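Local coordinates for protein endolysin (Clostridium phage phictp1, PDB 5A6S) that probably binds the clostridial cell wall through this truncated domain, targeting the phage lytic enzyme to its substrate, at residues L4-D9 with E50-Y55; P26-N29 with K33-Y36. The protein carries 1 engineered substitution. All blocks are in the same frame, centred on the assembly; numbering follows the deposited sequence.

Overall arrangement
Both contacts lie on the four-stranded parallel sheet of this small alpha/beta domain, on the same side of the chain's centre, and their own centres are about 8 Å apart. Interaction 1 sets strand 3-7 against residues 50-55, in the connection between strands 41-45 and 58-60; interaction 2 sets strand 27-29 against the loop that follows it. Along the chain the second contact is nested within the loop closed by the first. Strands 3-7 and 27-29 are sheet neighbours, joined by a probable hydrogen bond from I28 N to V5 O (2.8 Å). The two loops therefore cover adjoining strands, and Y36 of the inner loop also touches V6 and T53 of interaction 1.

Interaction 1: residues L4-D9 with E50-Y55; sequences LVVYND and EQYTSY
V6 and N8 both meet the aromatic side chain of Y52, but they reach different parts of it. The CG1 methyl of V6 lies at the ring edge, near the ring plane, 3.9 Å from Y52 CD1 and as far from CE1. Its place anti to the backbone N (chi1 -165°) carries this branch to the ring, and the two side chains run past each other in opposite senses. N8 comes from the opposite direction and reaches the phenol end at a slant, its amide plane turned 39° from the ring plane. Its ND2 lies 2.9 Å from Y52 OH, yet the angle is too poor for a hydrogen bond; the hydroxyl is paired instead with G46 O. The N8 amide is held from its other end, where OD1 accepts from ND2 of N30; the same ND2 also donates to Q51 O, so N30 bridges two segments that share no direct hydrogen bond.

V6 belongs to strand 3-7, an inner strand of the parallel sheet, whereas N8 lies just beyond its C-terminal end, where the chain leaves for helix 11-23. Strand 3-7, that helix and the parallel neighbour 27-29 form a beta-alpha-beta crossover; residues 50-55 cover one side of its first strand and the start of its connection.

The Q51 amide lies over one side of the N8 amide plane, displaced laterally and nearly parallel to it (11°). N8 ND2 is 3.6 Å from Q51 NE2; both are amide NH2 donors, so neither can accept from the other. Q51 OE1 accepts from N48 N. Q51 CB lies 4.2 Å above one face of the Y52 ring, offset toward the rim. Past the tyrosine, an ST turn bends the loop: Y55 N donates to T53 OG1 over 3.2 Å.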
loop_
_atom_site.group_PDB
_atom_site.type_symbol
_atom_site.label_atom_id
_atom_site.label_comp_id
_atom_site.label_asym_id
_atom_site.label_seq_id
_atom_site.Cartn_x
_atom_site.Cartn_y
_atom_site.Cartn_z
ATOM N N LEU B 4 -12.360 10.118 7.399
ATOM C CA LEU B 4 -11.384 9.182 7.923
ATOM C C LEU B 4 -11.561 7.823 7.222
ATOM O O LEU B 4 -12.687 7.403 6.940
ATOM C CB LEU B 4 -11.615 9.015 9.431
ATOM C CG LEU B 4 -10.720 8.144 10.238
ATOM C CD1 LEU B 4 -9.277 8.597 10.216
ATOM C CD2 LEU B 4 -11.208 8.120 11.679
ATOM N N VAL B 5 -10.430 7.154 6.945
ATOM C CA VAL B 5 -10.415 5.855 6.328
ATOM C C VAL B 5 -9.819 4.822 7.266
ATOM O O VAL B 5 -8.684 4.901 7.697
ATOM C CB VAL B 5 -9.662 5.881 4.997
ATOM C CG1 VAL B 5 -9.870 4.571 4.258
ATOM C CG2 VAL B 5 -10.137 7.039 4.132
ATOM N N VAL B 6 -10.608 3.783 7.509
ATOM C CA VAL B 6 -10.263 2.631 8.358
ATOM C C VAL B 6 -9.942 1.407 7.486
ATOM O O VAL B 6 -10.603 1.126 6.463
ATOM C CB VAL B 6 -11.443 2.215 9.298
ATOM C CG1 VAL B 6 -10.960 1.274 10.400
ATOM C CG2 VAL B 6 -12.064 3.410 9.952
ATOM N N TYR B 7 -8.910 0.713 7.890
ATOM C CA TYR B 7 -8.430 -0.515 7.251
ATOM C C TYR B 7 -8.080 -1.536 8.345
ATOM O O TYR B 7 -7.747 -1.161 9.461
ATOM C CB TYR B 7 -7.210 -0.211 6.392
ATOM C CG TYR B 7 -6.079 0.301 7.188
ATOM C CD1 TYR B 7 -5.174 -0.556 7.773
ATOM C CD2 TYR B 7 -5.936 1.658 7.449
ATOM C CE1 TYR B 7 -4.143 -0.066 8.506
ATOM C CE2 TYR B 7 -4.915 2.144 8.194
ATOM C CZ TYR B 7 -4.027 1.315 8.727
ATOM O OH TYR B 7 -3.041 1.804 9.488
ATOM N N ASN B 8 -8.147 -2.820 7.985
ATOM C CA ASN B 8 -7.505 -3.866 8.779
ATOM C C ASN B 8 -6.078 -4.135 8.270
ATOM O O ASN B 8 -5.785 -3.923 7.081
ATOM C CB ASN B 8 -8.354 -5.151 8.679
ATOM C CG ASN B 8 -9.740 -4.959 9.261
ATOM O OD1 ASN B 8 -9.924 -4.903 10.493
ATOM N ND2 ASN B 8 -10.689 -4.832 8.409
ATOM N N ASP B 9 -5.196 -4.559 9.159
ATOM C CA ASP B 9 -3.829 -4.982 8.794
ATOM C C ASP B 9 -3.829 -5.723 7.482
ATOM O O ASP B 9 -4.636 -6.647 7.278
ATOM C CB ASP B 9 -3.323 -6.012 9.792
ATOM C CG ASP B 9 -2.787 -5.449 11.062
ATOM O OD1 ASP B 9 -2.485 -4.245 11.228
ATOM O OD2 ASP B 9 -2.589 -6.311 11.947
ATOM N N GLU B 50 -19.525 -5.576 9.662
ATOM C CA GLU B 50 -19.540 -5.941 11.086
ATOM C C GLU B 50 -18.173 -5.879 11.721
ATOM O O GLU B 50 -18.032 -5.971 12.959
ATOM C CB GLU B 50 -20.075 -7.380 11.262
ATOM C CG GLU B 50 -21.525 -7.551 10.849
ATOM C CD GLU B 50 -21.683 -7.718 9.360
ATOM O OE1 GLU B 50 -20.673 -8.020 8.692
ATOM O OE2 GLU B 50 -22.790 -7.506 8.858
ATOM N N GLN B 51 -17.106 -5.775 10.920
ATOM C CA GLN B 51 -15.794 -5.685 11.534
ATOM C C GLN B 51 -15.496 -4.283 12.018
ATOM O O GLN B 51 -14.474 -4.093 12.651
ATOM C CB GLN B 51 -14.687 -6.021 10.539
ATOM C CG GLN B 51 -14.820 -7.332 9.818
ATOM C CD GLN B 51 -13.682 -7.475 8.801
ATOM O OE1 GLN B 51 -13.856 -7.208 7.631
ATOM N NE2 GLN B 51 -12.501 -7.772 9.287
ATOM N N TYR B 52 -16.345 -3.315 11.657
ATOM C CA TYR B 52 -16.044 -1.889 11.822
ATOM C C TYR B 52 -16.951 -1.193 12.809
ATOM O O TYR B 52 -17.995 -1.695 13.110
ATOM C CB TYR B 52 -16.169 -1.201 10.488
ATOM C CG TYR B 52 -15.132 -1.680 9.509
ATOM C CD1 TYR B 52 -13.789 -1.311 9.641
ATOM C CD2 TYR B 52 -15.483 -2.501 8.442
ATOM C CE1 TYR B 52 -12.854 -1.762 8.736
ATOM C CE2 TYR B 52 -14.535 -2.959 7.552
ATOM C CZ TYR B 52 -13.218 -2.576 7.699
ATOM O OH TYR B 52 -12.277 -2.965 6.770
ATOM N N THR B 53 -16.496 -0.059 13.320
ATOM C CA THR B 53 -17.310 0.850 14.102
ATOM C C THR B 53 -18.758 1.028 13.594
ATOM O O THR B 53 -19.041 1.080 12.356
ATOM C CB THR B 53 -16.597 2.228 14.297
ATOM O OG1 THR B 53 -17.457 3.105 15.066
ATOM C CG2 THR B 53 -16.337 2.947 12.922
ATOM N N SER B 54 -19.723 1.130 14.548
ATOM C CA SER B 54 -21.111 1.398 14.170
ATOM C C SER B 54 -21.258 2.725 13.478
ATOM O O SER B 54 -22.236 2.946 12.776
ATOM C CB SER B 54 -22.090 1.396 15.365
ATOM O OG SER B 54 -21.769 2.407 16.305
ATOM N N TYR B 55 -20.280 3.613 13.691
ATOM C CA TYR B 55 -20.224 4.935 13.010
ATOM C C TYR B 55 -19.860 4.906 11.495
ATOM O O TYR B 55 -19.785 5.969 10.853
ATOM C CB TYR B 55 -19.236 5.856 13.766
ATOM C CG TYR B 55 -19.776 6.339 15.095
ATOM C CD1 TYR B 55 -20.878 7.195 15.136
ATOM C CD2 TYR B 55 -19.195 5.931 16.307
ATOM C CE1 TYR B 55 -21.417 7.625 16.358
ATOM C CE2 TYR B 55 -19.708 6.380 17.529
ATOM C CZ TYR B 55 -20.809 7.223 17.547
ATOM O OH TYR B 55 -21.309 7.638 18.759
#

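Interaction 2: residues P26-N29 with K33-Y36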
loop_
_atom_site.group_PDB
_atom_site.type_symbol
_atom_site.label_atom_id
_atom_site.label_comp_id
_atom_site.label_asym_id
_atom_site.label_seq_id
_atom_site.Cartn_x
_atom_site.Cartn_y
_atom_site.Cartn_z
ATOM N N PRO B 26 -6.881 11.519 7.083
ATOM C CA PRO B 26 -6.095 10.463 7.734
ATOM C C PRO B 26 -6.616 9.036 7.469
ATOM O O PRO B 26 -7.741 8.842 7.034
ATOM C CB PRO B 26 -6.221 10.775 9.212
ATOM C CG PRO B 26 -6.781 12.166 9.290
ATOM C CD PRO B 26 -7.634 12.313 8.066
ATOM N N THR B 27 -5.798 8.053 7.861
ATOM C CA THR B 27 -6.256 6.633 7.930
ATOM C C THR B 27 -6.086 6.201 9.347
ATOM O O THR B 27 -5.309 6.758 10.101
ATOM C CB THR B 27 -5.374 5.704 7.072
ATOM O OG1 THR B 27 -4.015 5.734 7.551
ATOM C CG2 THR B 27 -5.437 6.142 5.572
ATOM N N ILE B 28 -6.807 5.153 9.723
ATOM C CA ILE B 28 -6.590 4.579 11.013
ATOM C C ILE B 28 -6.734 3.050 10.895
ATOM O O ILE B 28 -7.641 2.544 10.196
ATOM C CB ILE B 28 -7.581 5.172 12.064
ATOM C CG1 ILE B 28 -7.275 4.647 13.462
ATOM C CG2 ILE B 28 -8.970 4.838 11.599
ATOM C CD1 ILE B 28 -7.905 5.386 14.678
ATOM N N ASN B 29 -5.836 2.358 11.585
ATOM C CA ASN B 29 -5.891 0.910 11.766
ATOM C C ASN B 29 -7.106 0.574 12.664
ATOM O O ASN B 29 -7.192 1.077 13.758
ATOM C CB ASN B 29 -4.616 0.384 12.354
ATOM C CG ASN B 29 -4.496 -1.151 12.232
ATOM O OD1 ASN B 29 -5.464 -1.921 12.534
ATOM N ND2 ASN B 29 -3.326 -1.586 11.810
ATOM N N LYS B 33 -8.291 1.440 19.313
ATOM C CA LYS B 33 -9.531 1.774 20.040
ATOM C C LYS B 33 -9.730 3.311 19.986
ATOM O O LYS B 33 -9.049 4.060 20.656
ATOM C CB LYS B 33 -9.440 1.255 21.469
ATOM C CG LYS B 33 -10.791 1.204 22.167
ATOM C CD LYS B 33 -10.639 1.083 23.697
ATOM C CE LYS B 33 -10.726 2.443 24.415
ATOM N NZ LYS B 33 -12.144 2.895 24.561
ATOM N N PHE B 34 -10.694 3.745 19.212
ATOM C CA PHE B 34 -10.807 5.152 18.835
ATOM C C PHE B 34 -12.254 5.580 18.889
ATOM O O PHE B 34 -13.180 4.816 18.572
ATOM C CB PHE B 34 -10.209 5.289 17.432
ATOM C CG PHE B 34 -10.309 6.666 16.814
ATOM C CD1 PHE B 34 -9.410 7.641 17.130
ATOM C CD2 PHE B 34 -11.280 6.929 15.910
ATOM C CE1 PHE B 34 -9.521 8.918 16.566
ATOM C CE2 PHE B 34 -11.387 8.175 15.309
ATOM C CZ PHE B 34 -10.499 9.169 15.641
ATOM N N ASP B 35 -12.447 6.857 19.201
ATOM C CA ASP B 35 -13.768 7.516 19.214
ATOM C C ASP B 35 -14.106 8.128 17.866
ATOM O O ASP B 35 -13.602 9.178 17.496
ATOM C CB ASP B 35 -13.808 8.582 20.351
ATOM C CG ASP B 35 -15.053 9.443 20.326
ATOM O OD1 ASP B 35 -16.021 9.086 19.629
ATOM O OD2 ASP B 35 -15.019 10.546 20.971
ATOM N N TYR B 36 -14.978 7.455 17.156
ATOM C CA TYR B 36 -15.427 7.860 15.846
ATOM C C TYR B 36 -16.642 8.834 15.825
ATOM O O TYR B 36 -17.087 9.230 14.745
ATOM C CB TYR B 36 -15.777 6.598 15.062
ATOM C CG TYR B 36 -14.640 5.644 14.689
ATOM C CD1 TYR B 36 -14.236 4.603 15.541
ATOM C CD2 TYR B 36 -13.986 5.744 13.447
ATOM C CE1 TYR B 36 -13.247 3.719 15.186
ATOM C CE2 TYR B 36 -12.980 4.845 13.090
ATOM C CZ TYR B 36 -12.612 3.862 13.944
ATOM O OH TYR B 36 -11.640 2.977 13.596
#
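I28 reaches the loop 33-36 with two branches, its CB directed toward that loop. At CB the side chain forks. CG2 lies between the backbone N and the carbonyl carbon and turns to Y36: it is 3.8 Å from the hydroxyl OH and 4.3 Å from ring carbon CE2, approaching the phenol end at a slant. CG1, the other branch, is anti to the backbone N (chi1 -175°), and a second anti torsion (chi2 165°) extends the chain so that CD1 is carried out to F34. That methyl is 3.5 Å from F34 CG and 3.6 Å from F34 CB, showing that it sits over the root of the ring. Its distance to the ring centroid is 3.9 Å, at 29° off the normal, which meets the geometry of a CH-pi contact over one face.

The loop after strand 27-29 turns back over that strand, and this contact is where the two meet. Within this chain the strand is one of the outermost in the parallel sheet, but T27 is backbone-bonded to a neighbouring subunit. A backbone hydrogen bond ties I28 to Y7 of strand 3-7, while its side chain projects from the sheet toward the loop, where it meets F34 and Y36.

The two aromatic residues of the loop also pack on each other. F34 CD2 stands 3.6 Å above the centre of one face of the Y36 ring, and Y36 CD2 lies in plane at the edge of the F34 ring; these positions describe an edge-to-face pair with F34 supplying the edge. Beyond the loop, F34 touches L4 on strand 3-7. The backbone of a neighbouring subunit also packs on I28 and F34.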